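Local structure of C-C motif chemokine 1 (Homo sapiens, 4OIJ) at residues Pro7-Cys12 with Asn30-Cys35; Ile25-Asn30 with Arg67-Lys72; Leu40-Lys45 with Gly57-His62. The protein acts as a secreted cytokine that attracts monocytes but not neutrophils and binds the chemokine receptor CCR8. All blocks are in the same frame, centred on the assembly; numbering follows the deposited sequence.

Contact 1: Pro7-Cys12 with Asn30-Cys35. With SO4 (sulfate ion), chain H; SO4 (sulfate ion), chain I; SO4 (sulfate ion), chain E; SO4 (sulfate ion), chain G.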
loop_
_atom_site.group_PDB
_atom_site.type_symbol
_atom_site.label_atom_id
_atom_site.label_comp_id
_atom_site.label_asym_id
_atom_site.label_seq_id
_atom_site.Cartn_x
_atom_site.Cartn_y
_atom_site.Cartn_z
ATOM N N PRO A 7 -6.764 -7.837 -1.131
ATOM C CA PRO A 7 -5.638 -6.903 -1.001
ATOM C C PRO A 7 -6.013 -5.472 -0.742
ATOM O O PRO A 7 -7.062 -5.042 -1.186
ATOM C CB PRO A 7 -4.893 -7.039 -2.331
ATOM C CG PRO A 7 -5.280 -8.373 -2.857
ATOM C CD PRO A 7 -6.687 -8.600 -2.396
ATOM N N PHE A 8 -5.163 -4.737 -0.023
ATOM C CA PHE A 8 -5.405 -3.332 0.204
ATOM C C PHE A 8 -5.107 -2.634 -1.096
ATOM O O PHE A 8 -4.433 -3.196 -1.973
ATOM C CB PHE A 8 -4.567 -2.781 1.363
ATOM C CG PHE A 8 -3.081 -2.951 1.192
ATOM C CD1 PHE A 8 -2.353 -2.078 0.392
ATOM C CD2 PHE A 8 -2.413 -4.015 1.793
ATOM C CE1 PHE A 8 -0.986 -2.260 0.198
ATOM C CE2 PHE A 8 -1.035 -4.192 1.605
ATOM C CZ PHE A 8 -0.335 -3.321 0.804
ATOM N N SER A 9 -5.625 -1.440 -1.242
ATOM C CA SER A 9 -5.392 -0.674 -2.453
ATOM C C SER A 9 -4.233 0.272 -2.162
ATOM O O SER A 9 -4.133 0.747 -1.034
ATOM C CB SER A 9 -6.641 0.148 -2.809
ATOM O OG SER A 9 -7.797 -0.658 -2.947
ATOM N N ARG A 10 -3.433 0.627 -3.174
ATOM C CA ARG A 10 -2.364 1.631 -3.029
ATOM C C ARG A 10 -2.853 2.918 -3.652
ATOM O O ARG A 10 -3.073 2.975 -4.874
ATOM C CB ARG A 10 -1.044 1.186 -3.684
ATOM C CG ARG A 10 -0.338 0.128 -2.855
ATOM C CD ARG A 10 1.045 -0.190 -3.407
ATOM N NE ARG A 10 1.578 -1.412 -2.810
ATOM C CZ ARG A 10 1.230 -2.640 -3.175
ATOM N NH1 ARG A 10 1.756 -3.690 -2.568
ATOM N NH2 ARG A 10 0.346 -2.826 -4.148
ATOM N N CYS A 11 -3.073 3.944 -2.827
ATOM C CA CYS A 11 -3.632 5.189 -3.343
ATOM C C CYS A 11 -2.726 6.372 -3.083
ATOM O O CYS A 11 -2.003 6.393 -2.082
ATOM C CB CYS A 11 -5.021 5.434 -2.776
ATOM S SG CYS A 11 -6.139 4.022 -2.938
ATOM N N CYS A 12 -2.771 7.339 -3.985
ATOM C CA CYS A 12 -1.961 8.549 -3.883
ATOM C C CYS A 12 -2.902 9.682 -3.766
ATOM O O CYS A 12 -3.525 10.042 -4.772
ATOM C CB CYS A 12 -1.086 8.702 -5.121
ATOM S SG CYS A 12 0.379 7.661 -5.101
ATOM N N ASN A 30 1.808 1.381 -10.421
ATOM C CA ASN A 30 0.614 2.156 -10.706
ATOM C C ASN A 30 -0.208 2.145 -9.416
ATOM O O ASN A 30 -0.059 1.224 -8.603
ATOM C CB ASN A 30 -0.183 1.509 -11.817
ATOM C CG ASN A 30 0.418 1.768 -13.157
ATOM O OD1 ASN A 30 0.453 2.897 -13.656
ATOM N ND2 ASN A 30 0.917 0.725 -13.762
ATOM N N THR A 31 -1.041 3.168 -9.212
ATOM C CA THR A 31 -1.958 3.185 -8.064
ATOM C C THR A 31 -3.066 2.153 -8.404
ATOM O O THR A 31 -3.316 1.897 -9.584
ATOM C CB THR A 31 -2.624 4.560 -7.930
ATOM O OG1 THR A 31 -3.215 4.862 -9.177
ATOM C CG2 THR A 31 -1.657 5.663 -7.562
ATOM N N SER A 32 -3.755 1.619 -7.409
ATOM C CA SER A 32 -4.855 0.662 -7.659
ATOM C C SER A 32 -5.979 1.378 -8.427
ATOM O O SER A 32 -6.259 2.555 -8.154
ATOM C CB SER A 32 -5.379 0.103 -6.346
ATOM O OG SER A 32 -4.305 -0.425 -5.592
ATOM N N SER A 33 -6.577 0.680 -9.423
ATOM C CA SER A 33 -7.606 1.206 -10.321
ATOM C C SER A 33 -8.829 1.814 -9.663
ATOM O O SER A 33 -9.406 2.732 -10.243
ATOM C CB SER A 33 -8.015 0.162 -11.351
ATOM O OG SER A 33 -6.982 -0.028 -12.304
ATOM N N ILE A 34 -9.236 1.321 -8.468
ATOM C CA ILE A 34 -10.404 1.857 -7.733
ATOM C C ILE A 34 -10.194 3.323 -7.288
ATOM O O ILE A 34 -11.165 4.087 -7.197
ATOM C CB ILE A 34 -10.802 0.936 -6.547
ATOM C CG1 ILE A 34 -12.166 1.339 -5.930
ATOM C CG2 ILE A 34 -9.657 0.841 -5.482
ATOM C CD1 ILE A 34 -13.023 0.221 -5.409
ATOM N N CYS A 35 -8.933 3.693 -7.019
ATOM C CA CYS A 35 -8.550 5.027 -6.541
ATOM C C CYS A 35 -7.491 5.648 -7.473
ATOM O O CYS A 35 -6.649 6.414 -6.993
ATOM C CB CYS A 35 -8.021 4.914 -5.108
ATOM S SG CYS A 35 -6.514 3.909 -4.946
HETATM S S SO4 H . 3.339 -2.398 0.236
HETATM O O1 SO4 H . 3.226 -2.250 1.711
HETATM O O2 SO4 H . 2.185 -1.819 -0.360
HETATM O O3 SO4 H . 4.533 -1.668 -0.317
HETATM O O4 SO4 H . 3.386 -3.839 -0.079
HETATM S S SO4 I . 0.709 -2.133 -12.019
HETATM O O1 SO4 I . 0.137 -1.732 -13.319
HETATM O O2 SO4 I . -0.316 -1.950 -10.957
HETATM O O3 SO4 I . 1.086 -3.551 -12.098
HETATM O O4 SO4 I . 1.908 -1.345 -11.693
HETATM S S SO4 E . -5.550 -3.124 -8.922
HETATM O O1 SO4 E . -6.461 -2.015 -9.181
HETATM O O2 SO4 E . -6.260 -4.397 -9.192
HETATM O O3 SO4 E . -4.383 -3.018 -9.808
HETATM O O4 SO4 E . -5.103 -3.088 -7.505
HETATM S S SO4 G . 2.212 -6.321 -5.074
HETATM O O1 SO4 G . 1.030 -6.278 -4.194
HETATM O O2 SO4 G . 1.934 -7.223 -6.208
HETATM O O3 SO4 G . 2.491 -4.970 -5.581
HETATM O O4 SO4 G . 3.374 -6.791 -4.305
HETATM O O HOH W 1 -3.885 -3.580 -4.551
HETATM O O HOH W 2 -0.570 -1.189 -6.774
HETATM O O HOH W 3 -4.330 7.137 -6.273
#
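Ser-32 OG has two grips: a strong bond from the backbone N-H of Arg-10 (N to OG 2.8 Å, nearly straight at 163°) and a weak one with a water that also donates to Phe-8 O. The hydroxyl stands beside its own backbone N (chi1 -53°), and the backbone N-H of Ser-32 in turn reaches Arg-10 O, 3.0 Å from Ser-32 N and in the carbonyl plane. One serine thus clasps both the N-H and the C=O of Arg-10. Cys-11 SG and Cys-35 SG are joined by a disulfide of 2.0 Å, with a torsion of -92° about the S-S bond. Thr-31 lays its methyl CG2 against Cys-12 SG at 3.8 Å, while its OG1 turns to Ser-36 O. Arg-10 runs extended away from the 30-35 segment, Phe-8 CE1 over one face of its guanidinium; NE and NH1 bond one sulfate and NH1 a second, both probably from the crystallisation liquor. Adjacent Cys-11 and Cys-12 are the CC motif, Cys-11 to Cys-35 one of its disulfides. Ser-9 and Cys-11 pair with an antiparallel strand of the second subunit, resembling the CC-type dimer, here in the crystal assembly of a protein described as a monomer.

Contact 2: Ile25-Asn30 with Arg67-Lys72. With SO4 (sulfate ion), chain J; SO4 (sulfate ion), chain I; SO4 (sulfate ion), chain G.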
loop_
_atom_site.group_PDB
_atom_site.type_symbol
_atom_site.label_atom_id
_atom_site.label_comp_id
_atom_site.label_asym_id
_atom_site.label_seq_id
_atom_site.Cartn_x
_atom_site.Cartn_y
_atom_site.Cartn_z
ATOM N N ILE A 25 15.399 7.010 -8.034
ATOM C CA ILE A 25 14.264 6.077 -8.173
ATOM C C ILE A 25 14.723 4.709 -8.650
ATOM O O ILE A 25 15.499 4.623 -9.598
ATOM C CB ILE A 25 13.181 6.661 -9.138
ATOM C CG1 ILE A 25 12.802 8.129 -8.795
ATOM C CG2 ILE A 25 11.938 5.771 -9.196
ATOM C CD1 ILE A 25 12.191 8.969 -9.963
ATOM N N LEU A 26 14.153 3.640 -8.055
ATOM C CA LEU A 26 14.437 2.260 -8.434
ATOM C C LEU A 26 13.500 1.803 -9.539
ATOM O O LEU A 26 13.952 1.230 -10.523
ATOM C CB LEU A 26 14.248 1.325 -7.229
ATOM C CG LEU A 26 15.287 1.351 -6.122
ATOM C CD1 LEU A 26 14.784 0.577 -4.932
ATOM C CD2 LEU A 26 16.607 0.734 -6.582
ATOM N N CYS A 27 12.176 2.062 -9.363
ATOM C CA CYS A 27 11.104 1.572 -10.224
ATOM C C CYS A 27 9.794 2.290 -9.905
ATOM O O CYS A 27 9.721 3.041 -8.933
ATOM C CB CYS A 27 10.962 0.055 -10.036
ATOM S SG CYS A 27 10.751 -0.477 -8.303
ATOM N N TYR A 28 8.748 2.037 -10.702
ATOM C CA TYR A 28 7.433 2.612 -10.453
ATOM C C TYR A 28 6.308 1.561 -10.392
ATOM O O TYR A 28 6.406 0.505 -11.017
ATOM C CB TYR A 28 7.086 3.713 -11.488
ATOM C CG TYR A 28 6.635 3.176 -12.827
ATOM C CD1 TYR A 28 5.287 2.931 -13.086
ATOM C CD2 TYR A 28 7.558 2.855 -13.819
ATOM C CE1 TYR A 28 4.866 2.422 -14.311
ATOM C CE2 TYR A 28 7.146 2.372 -15.059
ATOM C CZ TYR A 28 5.798 2.149 -15.298
ATOM O OH TYR A 28 5.382 1.629 -16.502
ATOM N N ARG A 29 5.254 1.882 -9.641
ATOM C CA ARG A 29 4.040 1.074 -9.484
ATOM C C ARG A 29 2.863 1.963 -9.869
ATOM O O ARG A 29 2.917 3.182 -9.636
ATOM C CB ARG A 29 3.834 0.647 -8.015
ATOM C CG ARG A 29 4.731 -0.478 -7.510
ATOM C CD ARG A 29 4.202 -1.069 -6.205
ATOM N NE ARG A 29 5.231 -1.811 -5.469
ATOM C CZ ARG A 29 5.496 -3.105 -5.627
ATOM N NH1 ARG A 29 4.816 -3.828 -6.510
ATOM N NH2 ARG A 29 6.450 -3.683 -4.913
ATOM N N ASN A 30 1.808 1.381 -10.421
ATOM C CA ASN A 30 0.614 2.156 -10.706
ATOM C C ASN A 30 -0.208 2.145 -9.416
ATOM O O ASN A 30 -0.059 1.224 -8.603
ATOM C CB ASN A 30 -0.183 1.509 -11.817
ATOM C CG ASN A 30 0.418 1.768 -13.157
ATOM O OD1 ASN A 30 0.453 2.897 -13.656
ATOM N ND2 ASN A 30 0.917 0.725 -13.762
ATOM N N ARG A 67 11.602 0.763 -15.051
ATOM C CA ARG A 67 10.828 -0.480 -15.177
ATOM C C ARG A 67 9.768 -0.541 -14.038
ATOM O O ARG A 67 9.895 0.196 -13.058
ATOM C CB ARG A 67 11.755 -1.700 -15.131
ATOM C CG ARG A 67 12.862 -1.644 -16.200
ATOM C CD ARG A 67 13.141 -2.983 -16.813
ATOM N NE ARG A 67 13.971 -2.871 -18.014
ATOM C CZ ARG A 67 13.505 -2.911 -19.260
ATOM N NH1 ARG A 67 14.337 -2.820 -20.288
ATOM N NH2 ARG A 67 12.203 -3.028 -19.487
ATOM N N HIS A 68 8.720 -1.399 -14.186
ATOM C CA HIS A 68 7.668 -1.620 -13.178
ATOM C C HIS A 68 8.299 -2.311 -11.970
ATOM O O HIS A 68 9.127 -3.205 -12.168
ATOM C CB HIS A 68 6.579 -2.544 -13.748
ATOM C CG HIS A 68 5.405 -1.823 -14.318
ATOM N ND1 HIS A 68 4.297 -1.519 -13.544
ATOM C CD2 HIS A 68 5.199 -1.371 -15.578
ATOM C CE1 HIS A 68 3.466 -0.878 -14.350
ATOM N NE2 HIS A 68 3.962 -0.765 -15.584
ATOM N N CYS A 69 7.928 -1.913 -10.728
ATOM C CA CYS A 69 8.474 -2.535 -9.506
ATOM C C CYS A 69 8.132 -4.007 -9.452
ATOM O O CYS A 69 6.984 -4.334 -9.736
ATOM C CB CYS A 69 7.971 -1.831 -8.253
ATOM S SG CYS A 69 8.747 -0.243 -7.912
ATOM N N PRO A 70 9.087 -4.909 -9.117
ATOM C CA PRO A 70 8.734 -6.339 -9.049
ATOM C C PRO A 70 7.934 -6.676 -7.800
ATOM O O PRO A 70 7.987 -5.973 -6.799
ATOM C CB PRO A 70 10.095 -7.058 -9.079
ATOM C CG PRO A 70 11.052 -6.068 -8.523
ATOM C CD PRO A 70 10.514 -4.685 -8.785
ATOM N N SER A 71 7.211 -7.783 -7.879
ATOM C CA SER A 71 6.372 -8.345 -6.833
ATOM C C SER A 71 6.850 -9.759 -6.623
ATOM O O SER A 71 7.665 -10.255 -7.407
ATOM C CB SER A 71 4.931 -8.377 -7.311
ATOM O OG SER A 71 4.160 -9.178 -6.439
ATOM N N LYS A 72 6.299 -10.426 -5.602
ATOM C CA LYS A 72 6.604 -11.815 -5.267
ATOM C C LYS A 72 5.303 -12.598 -5.044
ATOM O O LYS A 72 4.207 -12.048 -5.204
ATOM C CB LYS A 72 7.500 -11.874 -4.009
ATOM C CG LYS A 72 7.378 -10.671 -3.048
ATOM C CD LYS A 72 7.913 -10.948 -1.637
ATOM C CE LYS A 72 9.392 -11.237 -1.527
ATOM N NZ LYS A 72 9.757 -11.649 -0.147
HETATM S S SO4 J . 8.692 -2.887 -17.382
HETATM O O1 SO4 J . 10.056 -2.792 -17.869
HETATM O O2 SO4 J . 7.856 -3.542 -18.438
HETATM O O3 SO4 J . 8.735 -3.705 -16.140
HETATM O O4 SO4 J . 8.172 -1.513 -17.094
HETATM S S SO4 I . 0.709 -2.133 -12.019
HETATM O O1 SO4 I . 0.137 -1.732 -13.319
HETATM O O2 SO4 I . -0.316 -1.950 -10.957
HETATM O O3 SO4 I . 1.086 -3.551 -12.098
HETATM O O4 SO4 I . 1.908 -1.345 -11.693
HETATM S S SO4 G . 2.212 -6.321 -5.074
HETATM O O1 SO4 G . 1.030 -6.278 -4.194
HETATM O O2 SO4 G . 1.934 -7.223 -6.208
HETATM O O3 SO4 G . 2.491 -4.970 -5.581
HETATM O O4 SO4 G . 3.374 -6.791 -4.305
HETATM O O HOH W 4 13.358 0.921 -12.918
HETATM O O HOH W 5 1.956 0.578 -16.956
#
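Tyr-28 spends both its backbone groups on the tail. Its N-H points to Arg-67 O (N to O 3.2 Å, in the carbonyl plane), and its carbonyl takes the N-H of Cys-69, with Tyr-28 O 2.9 Å from Cys-69 N and the donor 42° out of the carbonyl plane. His-68 CA-H also leans on that oxygen. These two backbone bonds make a single beta bridge, Tyr-28 with His-68, locked next door by the Cys-27 to Cys-69 disulfide (SG to SG 2.1 Å). This fastens the segment following the C-terminal helix of the chemokine fold to the sheet's edge strand 25-30. A water accepts from Arg-67 N and donates to Leu-26 O, while His-68 N is shared between two oxygens of one sulfate, which Arg-67 NH2 also grips. The His-68 imidazole has Tyr-28 CZ over one face, the rings turned 47° to each other, and Tyr-28 OH lies 2.9 Å from His-68 NE2. A water is hydrogen-bonded to that NE2 and takes a weak bond from Asn-30 ND2. An alanine in place of Tyr-28 would probably loosen the imidazole, since the phenol ring lying against it would be lost. Arg-29, extended, sets its guanidinium with Cys-69 CB over its centre and gives a weak NH2 bond to Pro-70 O at 3.3 Å. Asn-30 offers N and ND2 to another sulfate, its ND2 2.6 Å from O1.

Contact 3: Leu40-Lys45 with Gly57-His62. With SO4 (sulfate ion), chain F; SO4 (sulfate ion), chain M; SO4 (sulfate ion), chain K.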
loop_
_atom_site.group_PDB
_atom_site.type_symbol
_atom_site.label_atom_id
_atom_site.label_comp_id
_atom_site.label_asym_id
_atom_site.label_seq_id
_atom_site.Cartn_x
_atom_site.Cartn_y
_atom_site.Cartn_z
ATOM N N LEU A 40 1.077 8.083 -9.897
ATOM C CA LEU A 40 2.116 7.087 -10.155
ATOM C C LEU A 40 2.918 6.966 -8.855
ATOM O O LEU A 40 3.209 7.996 -8.229
ATOM C CB LEU A 40 3.075 7.693 -11.223
ATOM C CG LEU A 40 3.599 6.785 -12.308
ATOM C CD1 LEU A 40 2.629 6.733 -13.473
ATOM C CD2 LEU A 40 4.916 7.285 -12.825
ATOM N N ILE A 41 3.332 5.759 -8.469
ATOM C CA ILE A 41 4.200 5.638 -7.302
ATOM C C ILE A 41 5.642 5.364 -7.791
ATOM O O ILE A 41 5.858 4.443 -8.583
ATOM C CB ILE A 41 3.719 4.524 -6.340
ATOM C CG1 ILE A 41 2.237 4.721 -5.941
ATOM C CG2 ILE A 41 4.649 4.382 -5.107
ATOM C CD1 ILE A 41 1.540 3.304 -5.597
ATOM N N PHE A 42 6.615 6.159 -7.326
ATOM C CA PHE A 42 8.003 5.876 -7.599
ATOM C C PHE A 42 8.579 5.232 -6.339
ATOM O O PHE A 42 8.398 5.763 -5.235
ATOM C CB PHE A 42 8.789 7.158 -7.906
ATOM C CG PHE A 42 8.442 7.821 -9.212
ATOM C CD1 PHE A 42 8.629 7.152 -10.422
ATOM C CD2 PHE A 42 8.036 9.155 -9.245
ATOM C CE1 PHE A 42 8.377 7.793 -11.639
ATOM C CE2 PHE A 42 7.798 9.799 -10.462
ATOM C CZ PHE A 42 7.956 9.112 -11.651
ATOM N N LYS A 43 9.283 4.109 -6.501
ATOM C CA LYS A 43 9.965 3.445 -5.390
ATOM C C LYS A 43 11.326 4.060 -5.330
ATOM O O LYS A 43 12.011 4.104 -6.345
ATOM C CB LYS A 43 10.071 1.926 -5.614
ATOM C CG LYS A 43 10.682 1.180 -4.423
ATOM C CD LYS A 43 10.985 -0.298 -4.694
ATOM C CE LYS A 43 11.218 -1.038 -3.398
ATOM N NZ LYS A 43 12.432 -0.556 -2.685
ATOM N N LEU A 44 11.688 4.623 -4.186
ATOM C CA LEU A 44 12.991 5.263 -4.022
ATOM C C LEU A 44 13.953 4.296 -3.303
ATOM O O LEU A 44 13.604 3.135 -3.052
ATOM C CB LEU A 44 12.855 6.611 -3.270
ATOM C CG LEU A 44 11.865 7.668 -3.840
ATOM C CD1 LEU A 44 11.662 8.818 -2.875
ATOM C CD2 LEU A 44 12.329 8.218 -5.166
ATOM N N LYS A 45 15.172 4.750 -3.010
ATOM C CA LYS A 45 16.174 3.914 -2.341
ATOM C C LYS A 45 15.786 3.620 -0.884
ATOM O O LYS A 45 14.888 4.278 -0.335
ATOM C CB LYS A 45 17.567 4.538 -2.465
ATOM C CG LYS A 45 17.931 4.963 -3.896
ATOM C CD LYS A 45 18.006 3.803 -4.898
ATOM C CE LYS A 45 17.983 4.264 -6.340
ATOM N NZ LYS A 45 19.328 4.689 -6.822
ATOM N N GLY A 57 4.712 16.851 -16.508
ATOM C CA GLY A 57 5.787 16.577 -17.463
ATOM C C GLY A 57 6.909 15.652 -17.040
ATOM O O GLY A 57 7.118 14.631 -17.692
ATOM N N TRP A 58 7.650 16.004 -15.964
ATOM C CA TRP A 58 8.811 15.246 -15.465
ATOM C C TRP A 58 8.509 13.804 -15.063
ATOM O O TRP A 58 9.342 12.921 -15.282
ATOM C CB TRP A 58 9.540 15.999 -14.337
ATOM C CG TRP A 58 8.773 16.160 -13.044
ATOM C CD1 TRP A 58 8.058 17.255 -12.647
ATOM C CD2 TRP A 58 8.734 15.230 -11.937
ATOM N NE1 TRP A 58 7.524 17.046 -11.392
ATOM C CE2 TRP A 58 7.946 15.821 -10.922
ATOM C CE3 TRP A 58 9.334 13.974 -11.686
ATOM C CZ2 TRP A 58 7.735 15.201 -9.679
ATOM C CZ3 TRP A 58 9.115 13.353 -10.463
ATOM C CH2 TRP A 58 8.306 13.954 -9.483
ATOM N N VAL A 59 7.317 13.579 -14.469
ATOM C CA VAL A 59 6.840 12.275 -14.024
ATOM C C VAL A 59 6.745 11.305 -15.217
ATOM O O VAL A 59 7.158 10.153 -15.099
ATOM C CB VAL A 59 5.497 12.401 -13.270
ATOM C CG1 VAL A 59 4.967 11.030 -12.841
ATOM C CG2 VAL A 59 5.632 13.339 -12.076
ATOM N N GLN A 60 6.197 11.797 -16.347
ATOM C CA GLN A 60 6.009 11.068 -17.604
ATOM C C GLN A 60 7.350 10.641 -18.198
ATOM O O GLN A 60 7.493 9.488 -18.609
ATOM C CB GLN A 60 5.239 11.936 -18.619
ATOM C CG GLN A 60 3.790 12.221 -18.234
ATOM C CD GLN A 60 3.093 13.201 -19.155
ATOM O OE1 GLN A 60 3.682 14.170 -19.666
ATOM N NE2 GLN A 60 1.797 12.993 -19.348
ATOM N N ARG A 61 8.324 11.574 -18.237
ATOM C CA ARG A 61 9.668 11.329 -18.764
ATOM C C ARG A 61 10.459 10.371 -17.876
ATOM O O ARG A 61 11.225 9.569 -18.397
ATOM C CB ARG A 61 10.444 12.638 -19.001
ATOM C CG ARG A 61 9.644 13.690 -19.772
ATOM C CD ARG A 61 10.477 14.848 -20.241
ATOM N NE ARG A 61 11.047 15.653 -19.159
ATOM C CZ ARG A 61 10.436 16.669 -18.561
ATOM N NH1 ARG A 61 9.188 16.988 -18.885
ATOM N NH2 ARG A 61 11.069 17.380 -17.636
ATOM N N HIS A 62 10.269 10.451 -16.540
ATOM C CA HIS A 62 10.900 9.563 -15.556
ATOM C C HIS A 62 10.343 8.139 -15.746
ATOM O O HIS A 62 11.116 7.178 -15.765
ATOM C CB HIS A 62 10.612 10.051 -14.116
ATOM C CG HIS A 62 11.507 11.155 -13.614
ATOM N ND1 HIS A 62 12.128 12.045 -14.473
ATOM C CD2 HIS A 62 11.811 11.503 -12.342
ATOM C CE1 HIS A 62 12.813 12.878 -13.702
ATOM N NE2 HIS A 62 12.648 12.597 -12.413
HETATM S S SO4 F . 8.605 19.665 -15.993
HETATM O O1 SO4 F . 9.066 19.279 -17.334
HETATM O O2 SO4 F . 7.394 18.908 -15.653
HETATM O O3 SO4 F . 9.683 19.438 -14.993
HETATM O O4 SO4 F . 8.296 21.125 -15.998
HETATM S S SO4 M . 14.030 15.234 -17.366
HETATM O O1 SO4 M . 13.337 16.373 -16.727
HETATM O O2 SO4 M . 13.149 14.632 -18.362
HETATM O O3 SO4 M . 15.259 15.702 -18.031
HETATM O O4 SO4 M . 14.418 14.227 -16.343
HETATM S S SO4 K . 3.584 19.852 -17.399
HETATM O O1 SO4 K . 2.941 21.103 -17.851
HETATM O O2 SO4 K . 2.990 18.709 -18.109
HETATM O O3 SO4 K . 5.019 19.912 -17.672
HETATM O O4 SO4 K . 3.387 19.706 -15.963
#
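Leu-40 opens the contact with its CD2 branch, which slides past Val-59 and lies 3.7 Å from Val-59 CG1; its chi1 of -140° is well off a staggered position. Ile-41 has its side chain on the other side of the strand, where it meets Phe-8 of the second subunit. Phe-42 carries most of the work. With CG beside its backbone N (chi1 -69°), the ring is thrust tip-first at the helix, so CZ is the atom that meets it. That CZ lies 3.7 Å from His-62 CB and equally close to Val-59 CG1, while Val-59 O lies at the ring's edge, in its plane. One carbon along the rim, Phe-42 CE2 is 3.8 Å from Trp-58 CZ3, the two rings crossing obliquely. Lys-43 follows, its side chain touching Cys-69. The helix side is itself tightly interlocked: Val-59 CG2 sits over the centre of the indole, and Trp-58 CE3 covers one face of the His-62 imidazole, whose NE2 is tied to Ile-20 O. No hydrogen bond joins the two segments; the contact is buried packing. Strand 39-44 is the middle strand of the antiparallel sheet, between 25-30 and 49-53, and the helix lies across it, the short segments 40-44 and 57-62 at 59° with their axes 10.6 Å apart; Ile-25 and Ala-52 from the flanking strands complete the surroundings.

The contacts gather the N-terminal strand, the C-terminal segment and the helix around one three-stranded antiparallel sheet. Contacts 1 and 2 share Asn-30 and alternate along the sequence, with centres about 14 Å apart. Contact 3 comes between the two halves of contact 2, their centres about 10 Å apart; strands 25-30 and 39-44 are sheet neighbours, with probable hydrogen bonds between Cys-27 O and Lys-43 N and between Leu-26 N and Lys-43 O. Contact 1 closes before contact 3 opens, and their centres are about 16 Å apart on opposite sides of the chain's centre, yet Cys-12 SG packs on Ile-41 CG1. Together they make the compact chemokine fold, cross-linked by disulfides.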